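Local coordinates for protein putative dehydrogenase (Amycolatopsis orientalis, PDB 5A9T) that reduces imines to amines with NADPH as an imine reductase, and binds the amine (1R)-1-methyl-1,2,3,4-tetrahydroisoquinoline, at residues 278-281 with 282-286. Sequence-based numbering, arbitrary orientation.
Sequences GESS and YYSVI. With YLG ((1R)-1-methyl-1,2,3,4-tetrahydroisoquinoline), chain B.
Ser281 and Ser284 meet in a local turn contact at the start of a 3-10 segment, where the loop 278-281 following helix 260-274 runs directly into 282-286 near the C-terminus of the helical C-terminal domain. The carbonyl O of Ser281 is gripped twice by the same residue. Ser284 N donates to Ser281 O over 3.1 Å, the i+3 to i bond of a 3-10 turn. The hydroxyl of Ser284 donates to that same Ser281 O at 2.8 Å and approaches almost head-on, with a C=O...OG angle of 172°. A first torsion of 71° folds this OG back between the backbone N and carbonyl carbon of Ser284, close to its own amide. The turn repeats one residue on, Val285 N donating to Tyr282 O at 3.1 Å. Leu238 and Tyr231 pack against Ser284, and Ser280 adds its CB beside the Ser284 hydroxyl.

The first turn also places two tyrosines of the ligand pocket, lined also by Asn241 on helix 238-255. Tyr282, its CG anti to the backbone N (chi1 -178°), turns one ring face to the bound tetrahydroisoquinoline; ligand C11 sits over the ring centre, 3.6 Å from Tyr282 CD1. The phenol OH of Tyr282 is hydrogen-bonded to Asn183 of the second subunit, so this pocket wall lies against the second subunit, whose Met182 packs on both tyrosines. Tyr283 swings its ring against Ile218, Glu222 and Ile226 of helix 199-228 and reaches the ligand obliquely, Tyr283 OH standing 3.7 Å from ligand C6. At the other end of that ring, Ser281 OG lies at the edge, near the ring plane, 3.7 Å from Tyr283 CD2.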
ATOM      1  N   GLY A 278      13.025 -17.592  10.194  1.00 20.60           N
ATOM      2  CA  GLY A 278      11.716 -18.172  10.151  1.00 20.01           C
ATOM      3  C   GLY A 278      10.822 -18.074  11.368  1.00 20.10           C
ATOM      4  O   GLY A 278       9.609 -18.030  11.233  1.00 20.23           O
ATOM      5  N   GLU A 279      11.416 -18.143  12.574  1.00 21.61           N
ATOM      6  CA  GLU A 279      10.586 -18.062  13.785  1.00 20.87           C
ATOM      7  C   GLU A 279      10.451 -16.661  14.356  1.00 19.47           C
ATOM      8  O   GLU A 279       9.756 -16.480  15.394  1.00 22.55           O
ATOM      9  CB  GLU A 279      11.266 -18.940  14.901  1.00 23.68           C
ATOM     10  CG  GLU A 279      11.469 -20.370  14.388  1.00 33.08           C
ATOM     11  CD  GLU A 279      12.070 -21.308  15.445  1.00 43.01           C
ATOM     12  OE1 GLU A 279      11.787 -21.113  16.625  1.00 49.73           O
ATOM     13  OE2 GLU A 279      12.821 -22.248  15.080  1.00 55.48           O
ATOM     14  N   SER A 280      11.091 -15.701  13.675  1.00 19.65           N
ATOM     15  CA  SER A 280      10.880 -14.283  13.975  1.00 18.41           C
ATOM     16  C   SER A 280       9.597 -13.798  13.341  1.00 18.11           C
ATOM     17  O   SER A 280       8.946 -14.519  12.598  1.00 18.81           O
ATOM     18  CB  SER A 280      12.048 -13.483  13.469  1.00 20.48           C
ATOM     19  OG  SER A 280      13.234 -13.876  14.112  1.00 22.01           O
ATOM     20  N   SER A 281       9.226 -12.506  13.562  1.00 19.00           N
ATOM     21  CA  SER A 281       7.995 -12.036  12.922  1.00 19.10           C
ATOM     22  C   SER A 281       8.284 -11.737  11.430  1.00 14.63           C
ATOM     23  O   SER A 281       9.429 -11.704  11.003  1.00 17.35           O
ATOM     24  CB  SER A 281       7.586 -10.717  13.605  1.00 18.10           C
ATOM     25  OG  SER A 281       8.525  -9.682  13.207  1.00 21.13           O
ATOM     26  N   TYR A 282       7.208 -11.493  10.710  1.00 17.14           N
ATOM     27  CA  TYR A 282       7.271 -11.210   9.276  1.00 16.79           C
ATOM     28  C   TYR A 282       8.256 -10.106   9.004  1.00 16.07           C
ATOM     29  O   TYR A 282       9.021 -10.101   8.072  1.00 15.73           O
ATOM     30  CB  TYR A 282       5.871 -10.800   8.808  1.00 16.99           C
ATOM     31  CG  TYR A 282       5.880 -10.538   7.314  1.00 15.65           C
ATOM     32  CD1 TYR A 282       6.224  -9.311   6.768  1.00 16.09           C
ATOM     33  CD2 TYR A 282       5.497 -11.543   6.431  1.00 16.38           C
ATOM     34  CE1 TYR A 282       6.307  -9.107   5.419  1.00 15.13           C
ATOM     35  CE2 TYR A 282       5.536 -11.341   5.093  1.00 16.95           C
ATOM     36  CZ  TYR A 282       6.006 -10.145   4.550  1.00 16.70           C
ATOM     37  OH  TYR A 282       6.023  -9.996   3.183  1.00 16.50           O
ATOM     38  N   TYR A 283       8.202  -9.066   9.853  1.00 16.88           N
ATOM     39  CA  TYR A 283       8.911  -7.787   9.642  1.00 16.01           C
ATOM     40  C   TYR A 283      10.406  -7.916   9.707  1.00 15.80           C
ATOM     41  O   TYR A 283      11.115  -7.088   9.189  1.00 16.23           O
ATOM     42  CB  TYR A 283       8.366  -6.739  10.642  1.00 16.30           C
ATOM     43  CG  TYR A 283       6.891  -6.694  10.612  1.00 17.50           C
ATOM     44  CD1 TYR A 283       6.194  -6.122   9.530  1.00 18.48           C
ATOM     45  CD2 TYR A 283       6.113  -7.356  11.567  1.00 19.91           C
ATOM     46  CE1 TYR A 283       4.820  -6.210   9.446  1.00 20.62           C
ATOM     47  CE2 TYR A 283       4.715  -7.422  11.454  1.00 19.52           C
ATOM     48  CZ  TYR A 283       4.098  -6.866  10.404  1.00 18.76           C
ATOM     49  OH  TYR A 283       2.747  -6.899  10.297  1.00 23.89           O
ATOM     50  N   SER A 284      10.916  -9.056  10.278  1.00 14.81           N
ATOM     51  CA  SER A 284      12.313  -9.346  10.270  1.00 15.83           C
ATOM     52  C   SER A 284      12.956  -9.480   8.870  1.00 14.82           C
ATOM     53  O   SER A 284      14.162  -9.310   8.749  1.00 17.17           O
ATOM     54  CB  SER A 284      12.619 -10.599  11.060  1.00 17.44           C
ATOM     55  OG  SER A 284      12.151 -11.753  10.389  1.00 17.52           O
ATOM     56  N   VAL A 285      12.092  -9.658   7.873  1.00 16.82           N
ATOM     57  CA  VAL A 285      12.570  -9.703   6.447  1.00 18.57           C
ATOM     58  C   VAL A 285      13.334  -8.470   6.088  1.00 17.82           C
ATOM     59  O   VAL A 285      14.265  -8.509   5.304  1.00 19.34           O
ATOM     60  CB  VAL A 285      11.398 -10.011   5.529  1.00 19.42           C
ATOM     61  CG1 VAL A 285      10.496  -8.807   5.358  1.00 18.27           C
ATOM     62  CG2 VAL A 285      11.899 -10.469   4.187  1.00 22.91           C
ATOM     63  N   ILE A 286      13.041  -7.317   6.768  1.00 15.35           N
ATOM     64  CA  ILE A 286      13.770  -6.136   6.509  1.00 15.77           C
ATOM     65  C   ILE A 286      15.289  -6.257   6.767  1.00 16.03           C
ATOM     66  O   ILE A 286      16.134  -5.553   6.158  1.00 17.07           O
ATOM     67  CB  ILE A 286      13.214  -4.898   7.263  1.00 15.86           C
ATOM     68  CG1 ILE A 286      13.736  -3.529   6.673  1.00 15.89           C
ATOM     69  CG2 ILE A 286      13.531  -4.992   8.770  1.00 16.29           C
ATOM     70  CD1 ILE A 286      13.080  -2.349   7.395  1.00 15.08           C
TER
HETATM   71  C4  YLG B1291      -0.934 -10.977   5.970  1.00 38.18           C
HETATM   72  C14 YLG B1291       0.265 -10.320   6.237  1.00 29.23           C
HETATM   73  C5  YLG B1291       0.903 -10.254   7.510  1.00 27.63           C
HETATM   74  C6  YLG B1291       2.067  -9.587   7.785  1.00 29.25           C
HETATM   75  C11 YLG B1291       2.606  -8.976   6.682  1.00 24.72           C
HETATM   76  C8  YLG B1291      -0.177  -9.844   9.738  1.00 40.22           C
HETATM   77  C10 YLG B1291       0.324 -10.892   8.700  1.00 40.93           C
HETATM   78  C12 YLG B1291       2.006  -9.012   5.398  1.00 23.81           C
HETATM   79  C13 YLG B1291       0.834  -9.703   5.121  1.00 24.69           C
HETATM   80  N2  YLG B1291      -0.758 -11.790   8.283  1.00 38.60           N
HETATM   81  C3  YLG B1291      -1.717 -11.419   7.271  1.00 39.26           C